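Local atomic coordinates of CAIP (Helicobacter cinaedi, PDB entry 5LBH), a protein that binds iron and probably stores it as a Dps-like mini-ferritin, and promotes the differentiation of macrophages into foam cells in atherosclerotic inflammation. Residues E6-I11 and A56-Q61; A112-Q117 and V121-A126. All coordinates share one frame; numbering follows the deposited sequence.

Interaction 1 of 2, residues E6-I11 and A56-Q61; sequences ELLKQI and AERVLQ. With FE (Fe (III) ion), chain M.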
ATOM      1  N   GLU A   6      20.267  11.970 -35.644  1.00 33.72           N
ATOM      2  CA  GLU A   6      20.358  10.832 -36.553  1.00 34.72           C
ATOM      3  C   GLU A   6      20.596   9.537 -35.788  1.00 31.53           C
ATOM      4  O   GLU A   6      20.029   8.496 -36.123  1.00 34.57           O
ATOM      5  CB  GLU A   6      21.459  11.072 -37.590  1.00 36.81           C
ATOM      6  CG  GLU A   6      21.190  12.280 -38.515  1.00 47.89           C
ATOM      7  CD  GLU A   6      22.443  12.802 -39.263  1.00 61.41           C
ATOM      8  OE1 GLU A   6      22.346  13.850 -39.953  1.00 65.14           O
ATOM      9  OE2 GLU A   6      23.531  12.184 -39.148  1.00 61.52           O
ATOM     10  N   LEU A   7      21.424   9.579 -34.749  1.00 33.40           N
ATOM     11  CA  LEU A   7      21.648   8.372 -33.954  1.00 33.91           C
ATOM     12  C   LEU A   7      20.406   8.004 -33.151  1.00 32.52           C
ATOM     13  O   LEU A   7      20.084   6.820 -33.009  1.00 30.15           O
ATOM     14  CB  LEU A   7      22.870   8.554 -33.052  1.00 30.72           C
ATOM     15  CG  LEU A   7      24.211   8.174 -33.685  1.00 34.54           C
ATOM     16  CD1 LEU A   7      25.366   8.646 -32.835  1.00 29.95           C
ATOM     17  CD2 LEU A   7      24.294   6.654 -33.833  1.00 32.46           C
ATOM     18  N   LEU A   8      19.705   9.007 -32.613  1.00 33.25           N
ATOM     19  CA  LEU A   8      18.475   8.756 -31.874  1.00 30.98           C
ATOM     20  C   LEU A   8      17.409   8.064 -32.729  1.00 32.56           C
ATOM     21  O   LEU A   8      16.754   7.128 -32.256  1.00 30.16           O
ATOM     22  CB  LEU A   8      17.932  10.062 -31.304  1.00 31.79           C
ATOM     23  CG  LEU A   8      18.614  10.721 -30.104  1.00 34.79           C
ATOM     24  CD1 LEU A   8      18.034  12.126 -29.930  1.00 33.16           C
ATOM     25  CD2 LEU A   8      18.499   9.901 -28.812  1.00 25.12           C
ATOM     26  N   LYS A   9      17.183   8.521 -33.977  1.00 31.96           N
ATOM     27  CA  LYS A   9      16.135   7.865 -34.773  1.00 35.01           C
ATOM     28  C   LYS A   9      16.575   6.494 -35.249  1.00 33.71           C
ATOM     29  O   LYS A   9      15.733   5.617 -35.470  1.00 32.84           O
ATOM     30  CB  LYS A   9      15.655   8.691 -35.966  1.00 33.21           C
ATOM     31  CG  LYS A   9      15.810  10.159 -35.900  1.00 36.75           C
ATOM     32  CD  LYS A   9      14.931  10.818 -36.946  1.00 33.69           C
ATOM     33  CE  LYS A   9      15.027  10.088 -38.273  1.00 46.21           C
ATOM     34  NZ  LYS A   9      14.004  10.601 -39.236  1.00 55.96           N
ATOM     35  N   GLN A  10      17.876   6.287 -35.413  1.00 34.26           N
ATOM     36  CA  GLN A  10      18.358   4.941 -35.689  1.00 31.49           C
ATOM     37  C   GLN A  10      18.045   4.016 -34.508  1.00 32.44           C
ATOM     38  O   GLN A  10      17.506   2.915 -34.686  1.00 32.98           O
ATOM     39  CB  GLN A  10      19.857   4.992 -36.009  1.00 28.60           C
ATOM     40  CG  GLN A  10      20.474   3.638 -36.318  1.00 31.62           C
ATOM     41  CD  GLN A  10      19.975   3.063 -37.625  1.00 33.53           C
ATOM     42  OE1 GLN A  10      19.895   3.760 -38.632  1.00 41.89           O
ATOM     43  NE2 GLN A  10      19.608   1.803 -37.607  1.00 29.80           N
ATOM     44  N   ILE A  11      18.333   4.473 -33.283  1.00 29.63           N
ATOM     45  CA  ILE A  11      17.948   3.714 -32.090  1.00 32.03           C
ATOM     46  C   ILE A  11      16.438   3.451 -32.088  1.00 32.06           C
ATOM     47  O   ILE A  11      15.977   2.354 -31.752  1.00 29.02           O
ATOM     48  CB  ILE A  11      18.375   4.478 -30.820  1.00 31.24           C
ATOM     49  CG1 ILE A  11      19.902   4.679 -30.771  1.00 32.74           C
ATOM     50  CG2 ILE A  11      17.861   3.764 -29.583  1.00 29.86           C
ATOM     51  CD1 ILE A  11      20.476   4.815 -29.438  1.00 24.45           C
ATOM     52  N   ALA A  56      12.266   8.833 -29.148  1.00 32.10           N
ATOM     53  CA  ALA A  56      11.452   9.643 -30.051  1.00 33.24           C
ATOM     54  C   ALA A  56      11.168  11.011 -29.452  1.00 37.48           C
ATOM     55  O   ALA A  56      11.184  12.022 -30.159  1.00 35.09           O
ATOM     56  CB  ALA A  56      10.125   8.948 -30.359  1.00 34.97           C
ATOM     57  N   GLU A  57      10.835  11.047 -28.158  1.00 40.99           N
ATOM     58  CA  GLU A  57      10.547  12.310 -27.493  1.00 35.99           C
ATOM     59  C   GLU A  57      11.787  13.173 -27.339  1.00 38.75           C
ATOM     60  O   GLU A  57      11.691  14.403 -27.393  1.00 38.06           O
ATOM     61  CB  GLU A  57       9.900  12.045 -26.142  1.00 34.62           C
ATOM     62  CG  GLU A  57       8.403  11.886 -26.275  1.00 38.92           C
ATOM     63  CD  GLU A  57       7.725  11.395 -25.019  1.00 50.66           C
ATOM     64  OE1 GLU A  57       6.563  10.959 -25.146  1.00 51.72           O
ATOM     65  OE2 GLU A  57       8.322  11.461 -23.913  1.00 60.35           O
ATOM     66  N   ARG A  58      12.963  12.567 -27.207  1.00 35.63           N
ATOM     67  CA  ARG A  58      14.149  13.401 -27.123  1.00 37.14           C
ATOM     68  C   ARG A  58      14.419  14.093 -28.459  1.00 40.42           C
ATOM     69  O   ARG A  58      14.750  15.282 -28.486  1.00 40.38           O
ATOM     70  CB  ARG A  58      15.345  12.566 -26.672  1.00 34.67           C
ATOM     71  CG  ARG A  58      16.616  13.363 -26.619  1.00 35.49           C
ATOM     72  CD  ARG A  58      16.541  14.417 -25.519  1.00 37.14           C
ATOM     73  NE  ARG A  58      17.769  15.206 -25.418  1.00 31.83           N
ATOM     74  CZ  ARG A  58      17.814  16.456 -24.960  1.00 37.58           C
ATOM     75  NH1 ARG A  58      16.698  17.067 -24.559  1.00 33.27           N
ATOM     76  NH2 ARG A  58      18.972  17.099 -24.912  1.00 34.41           N
ATOM     77  N   VAL A  59      14.211  13.384 -29.576  1.00 37.92           N
ATOM     78  CA  VAL A  59      14.328  14.001 -30.894  1.00 35.78           C
ATOM     79  C   VAL A  59      13.412  15.210 -30.983  1.00 39.22           C
ATOM     80  O   VAL A  59      13.791  16.275 -31.485  1.00 41.51           O
ATOM     81  CB  VAL A  59      14.003  12.959 -31.992  1.00 32.35           C
ATOM     82  CG1 VAL A  59      13.780  13.609 -33.340  1.00 27.91           C
ATOM     83  CG2 VAL A  59      15.085  11.909 -32.065  1.00 28.61           C
ATOM     84  N   LEU A  60      12.219  15.086 -30.424  1.00 38.91           N
ATOM     85  CA  LEU A  60      11.242  16.144 -30.565  1.00 38.42           C
ATOM     86  C   LEU A  60      11.665  17.386 -29.777  1.00 42.16           C
ATOM     87  O   LEU A  60      11.646  18.502 -30.305  1.00 41.81           O
ATOM     88  CB  LEU A  60       9.900  15.588 -30.095  1.00 34.29           C
ATOM     89  CG  LEU A  60       8.528  15.780 -30.749  1.00 44.27           C
ATOM     90  CD1 LEU A  60       8.503  15.702 -32.226  1.00 31.86           C
ATOM     91  CD2 LEU A  60       7.647  14.706 -30.219  1.00 39.92           C
ATOM     92  N   GLN A  61      12.142  17.208 -28.546  1.00 40.46           N
ATOM     93  CA  GLN A  61      12.596  18.355 -27.771  1.00 42.39           C
ATOM     94  C   GLN A  61      13.887  18.963 -28.325  1.00 44.35           C
ATOM     95  O   GLN A  61      14.232  20.085 -27.944  1.00 45.24           O
ATOM     96  CB  GLN A  61      12.655  17.995 -26.277  1.00 39.70           C
ATOM     97  CG  GLN A  61      13.379  16.747 -25.940  1.00 44.60           C
ATOM     98  CD  GLN A  61      12.875  16.108 -24.661  1.00 39.76           C
ATOM     99  OE1 GLN A  61      13.660  15.687 -23.822  1.00 50.15           O
ATOM    100  NE2 GLN A  61      11.573  15.999 -24.526  1.00 38.50           N
TER
HETATM  101 FE    FE M 201       5.431   9.619 -23.836  1.00 69.05          FE

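Interaction 2 of 2, residues A112-Q117 and V121-A126; sequences AQADSQ and VSAAYA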
ATOM      1  N   ALA A 112      29.181   9.778 -27.126  1.00 32.26           N
ATOM      2  CA  ALA A 112      30.347  10.513 -27.606  1.00 36.91           C
ATOM      3  C   ALA A 112      29.944  11.701 -28.468  1.00 34.60           C
ATOM      4  O   ALA A 112      30.487  12.800 -28.316  1.00 35.71           O
ATOM      5  CB  ALA A 112      31.264   9.592 -28.405  1.00 28.22           C
ATOM      6  N   GLN A 113      28.989  11.500 -29.374  1.00 30.63           N
ATOM      7  CA  GLN A 113      28.585  12.577 -30.267  1.00 30.94           C
ATOM      8  C   GLN A 113      27.873  13.672 -29.493  1.00 35.33           C
ATOM      9  O   GLN A 113      28.125  14.862 -29.712  1.00 39.94           O
ATOM     10  CB  GLN A 113      27.658  12.041 -31.359  1.00 27.74           C
ATOM     11  CG  GLN A 113      28.358  11.251 -32.446  1.00 35.81           C
ATOM     12  CD  GLN A 113      29.252  12.108 -33.325  1.00 41.24           C
ATOM     13  OE1 GLN A 113      29.118  13.340 -33.369  1.00 34.25           O
ATOM     14  NE2 GLN A 113      30.186  11.459 -34.019  1.00 36.38           N
ATOM     15  N   ALA A 114      26.998  13.286 -28.561  1.00 35.15           N
ATOM     16  CA  ALA A 114      26.251  14.273 -27.793  1.00 35.86           C
ATOM     17  C   ALA A 114      27.178  15.099 -26.900  1.00 37.00           C
ATOM     18  O   ALA A 114      26.981  16.315 -26.751  1.00 37.84           O
ATOM     19  CB  ALA A 114      25.141  13.585 -26.989  1.00 28.86           C
ATOM     20  N   ASP A 115      28.190  14.464 -26.294  1.00 32.64           N
ATOM     21  CA  ASP A 115      29.129  15.231 -25.477  1.00 33.95           C
ATOM     22  C   ASP A 115      29.916  16.215 -26.342  1.00 34.85           C
ATOM     23  O   ASP A 115      30.148  17.356 -25.929  1.00 36.93           O
ATOM     24  CB  ASP A 115      30.080  14.288 -24.721  1.00 32.88           C
ATOM     25  CG  ASP A 115      29.502  13.777 -23.371  1.00 45.38           C
ATOM     26  OD1 ASP A 115      28.754  14.518 -22.691  1.00 38.51           O
ATOM     27  OD2 ASP A 115      29.810  12.626 -22.969  1.00 46.11           O
ATOM     28  N   SER A 116      30.248  15.829 -27.584  1.00 34.99           N
ATOM     29  CA  SER A 116      30.918  16.741 -28.515  1.00 33.10           C
ATOM     30  C   SER A 116      30.096  17.987 -28.800  1.00 36.54           C
ATOM     31  O   SER A 116      30.657  19.035 -29.118  1.00 43.07           O
ATOM     32  CB  SER A 116      31.197  16.048 -29.845  1.00 34.48           C
ATOM     33  OG  SER A 116      32.182  15.060 -29.707  1.00 39.50           O
ATOM     34  N   GLN A 117      28.775  17.890 -28.759  1.00 39.58           N
ATOM     35  CA  GLN A 117      27.925  19.045 -29.001  1.00 37.57           C
ATOM     36  C   GLN A 117      27.499  19.738 -27.716  1.00 37.35           C
ATOM     37  O   GLN A 117      26.658  20.639 -27.762  1.00 43.33           O
ATOM     38  CB  GLN A 117      26.675  18.636 -29.788  1.00 41.86           C
ATOM     39  CG  GLN A 117      26.916  18.035 -31.153  1.00 41.14           C
ATOM     40  CD  GLN A 117      25.608  17.593 -31.793  1.00 53.18           C
ATOM     41  OE1 GLN A 117      24.524  17.943 -31.301  1.00 49.39           O
ATOM     42  NE2 GLN A 117      25.694  16.820 -32.892  1.00 48.43           N
ATOM     43  N   VAL A 121      22.488  16.215 -21.650  1.00 34.80           N
ATOM     44  CA  VAL A 121      21.257  15.502 -21.304  1.00 31.16           C
ATOM     45  C   VAL A 121      21.118  14.220 -22.124  1.00 34.23           C
ATOM     46  O   VAL A 121      20.809  13.156 -21.582  1.00 37.40           O
ATOM     47  CB  VAL A 121      20.031  16.412 -21.500  1.00 33.12           C
ATOM     48  CG1 VAL A 121      18.776  15.653 -21.153  1.00 32.96           C
ATOM     49  CG2 VAL A 121      20.129  17.659 -20.625  1.00 34.01           C
ATOM     50  N   SER A 122      21.288  14.313 -23.450  1.00 29.31           N
ATOM     51  CA  SER A 122      21.243  13.121 -24.290  1.00 29.69           C
ATOM     52  C   SER A 122      22.366  12.150 -23.924  1.00 35.69           C
ATOM     53  O   SER A 122      22.162  10.928 -23.885  1.00 33.27           O
ATOM     54  CB  SER A 122      21.357  13.508 -25.763  1.00 28.63           C
ATOM     55  OG  SER A 122      20.228  14.200 -26.227  1.00 32.47           O
ATOM     56  N   ALA A 123      23.553  12.681 -23.620  1.00 31.22           N
ATOM     57  CA  ALA A 123      24.672  11.821 -23.249  1.00 34.23           C
ATOM     58  C   ALA A 123      24.417  11.103 -21.924  1.00 36.45           C
ATOM     59  O   ALA A 123      24.777   9.927 -21.777  1.00 37.50           O
ATOM     60  CB  ALA A 123      25.967  12.632 -23.204  1.00 29.88           C
ATOM     61  N   ALA A 124      23.806  11.788 -20.946  1.00 33.84           N
ATOM     62  CA  ALA A 124      23.505  11.149 -19.663  1.00 32.28           C
ATOM     63  C   ALA A 124      22.511  10.003 -19.837  1.00 35.11           C
ATOM     64  O   ALA A 124      22.699   8.911 -19.284  1.00 28.86           O
ATOM     65  CB  ALA A 124      22.948  12.175 -18.685  1.00 24.69           C
ATOM     66  N   TYR A 125      21.447  10.244 -20.615  1.00 34.48           N
ATOM     67  CA  TYR A 125      20.507   9.189 -20.969  1.00 37.90           C
ATOM     68  C   TYR A 125      21.205   8.041 -21.698  1.00 38.52           C
ATOM     69  O   TYR A 125      20.960   6.868 -21.396  1.00 35.86           O
ATOM     70  CB  TYR A 125      19.373   9.757 -21.830  1.00 37.80           C
ATOM     71  CG  TYR A 125      18.469   8.671 -22.348  1.00 37.25           C
ATOM     72  CD1 TYR A 125      17.489   8.122 -21.537  1.00 42.15           C
ATOM     73  CD2 TYR A 125      18.611   8.172 -23.635  1.00 38.43           C
ATOM     74  CE1 TYR A 125      16.663   7.107 -21.982  1.00 39.27           C
ATOM     75  CE2 TYR A 125      17.780   7.152 -24.100  1.00 42.03           C
ATOM     76  CZ  TYR A 125      16.808   6.622 -23.258  1.00 44.48           C
ATOM     77  OH  TYR A 125      15.971   5.607 -23.683  1.00 40.74           O
ATOM     78  N   ALA A 126      22.074   8.353 -22.665  1.00 37.42           N
ATOM     79  CA  ALA A 126      22.752   7.264 -23.363  1.00 37.27           C
ATOM     80  C   ALA A 126      23.682   6.503 -22.420  1.00 35.76           C
ATOM     81  O   ALA A 126      23.732   5.267 -22.456  1.00 36.59           O
ATOM     82  CB  ALA A 126      23.515   7.794 -24.577  1.00 32.85           C
TER

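Interaction 1 of 2, residues E6-I11 and A56-Q61
L8 and V59 make the close part of this contact between two nearly antiparallel helices. The axes of the short segments approach to 9.3 Å, at 155°. The two side chains run alongside one another in opposite senses. CG2 of V59 lies against the base of the leucine, 3.5 Å from L8 CB, and also meets L8 CD1. At chi1 166° V59 CG1 is anti to the backbone N, and CG2, anti to the carbonyl carbon, is the methyl that meets L8. L8 CD1 also touches the aliphatic foot of R58, 3.8 Å from R58 CG. The R58 chain then bends at chi2 (67°) and carries its guanidinium away from L8, to D119 and to Q134 of a second subunit. L110 and V55 also pack on L8.

The other side is looser and partly exposed. K9 CG comes no nearer than 4.3 Å to V59 CG2, and its amine makes a cation-pi contact with Y67. One residue before R58, E57 OE1 binds iron at 2.2 Å, with D53 and with H26 of a third subunit. The antiparallel pair belongs to the four-helix bundle of the Dps-like mini-ferritins, and the shared iron site is consistent with their ferroxidase centre between subunits.

Interaction 2 of 2, residues A112-Q117 and V121-A126
A helical hairpin in a ferritin-like bundle brings A114, near the end of helix 89-116, against A123, near the start of helix 120-144. The short segment axes run close to antiparallel, at 158°, and approach to 8.0 Å. Small side chains allow this spacing. The CA atoms of A114 and A123 are 5.4 Å apart, the nearest pair across the two segments. A114 CB faces the second helix, 4.0 Å from A123 CB and equally near S122 CB. It also lies 3.8 Å from the backbone N of A123, so the methyl rests against the main chain as well as against side chains.

D115 adds the outer edge of the contact. Its carboxylate reaches over the A123 methyl, with OD1 3.4 Å from A123 CB. With chi1 at -86°, the carboxylate carbon CG stands beside its own backbone N, and this carries the group across to the partner helix. The touch is van der Waals only. The charge is met by K120 of a fourth subunit, which forms a salt bridge to OD2. S122 OG hydrogen-bonds to D119, just before its own segment.

At the end of the first helix, S116 OG and S116 N both bond to A112 O, from opposite faces of its carbonyl plane. Q117 is the first residue to leave the helix.

Helix 4-28 covers one side of the hairpin, where V4 touches both A114 and S122. Helix 34-61 borders the second arm through R58 on V121, and further along the hairpin A126 packs on L110 and S111.

How the interactions relate
The chain starts in helix 4-28, passes strand 29-30 and returns along helix 34-61. Interaction 1 closes this loop of 44 residues. The chain then runs through helix 70-76 and strand 87-88 to helix 89-116, and interaction 2 closes the short turn into helix 120-144. The two contacts follow in series and neither nests in nor crosses the other. The centres of interaction 1 and interaction 2 are about 12 Å apart, and both lie at the same end of the bundle. R58 NE lies 2.8 Å from S122 OG, a probable hydrogen bond between the two hairpins, and L7 CD1 packs 4.0 Å from Q113 CG. Together they tie all four long helices.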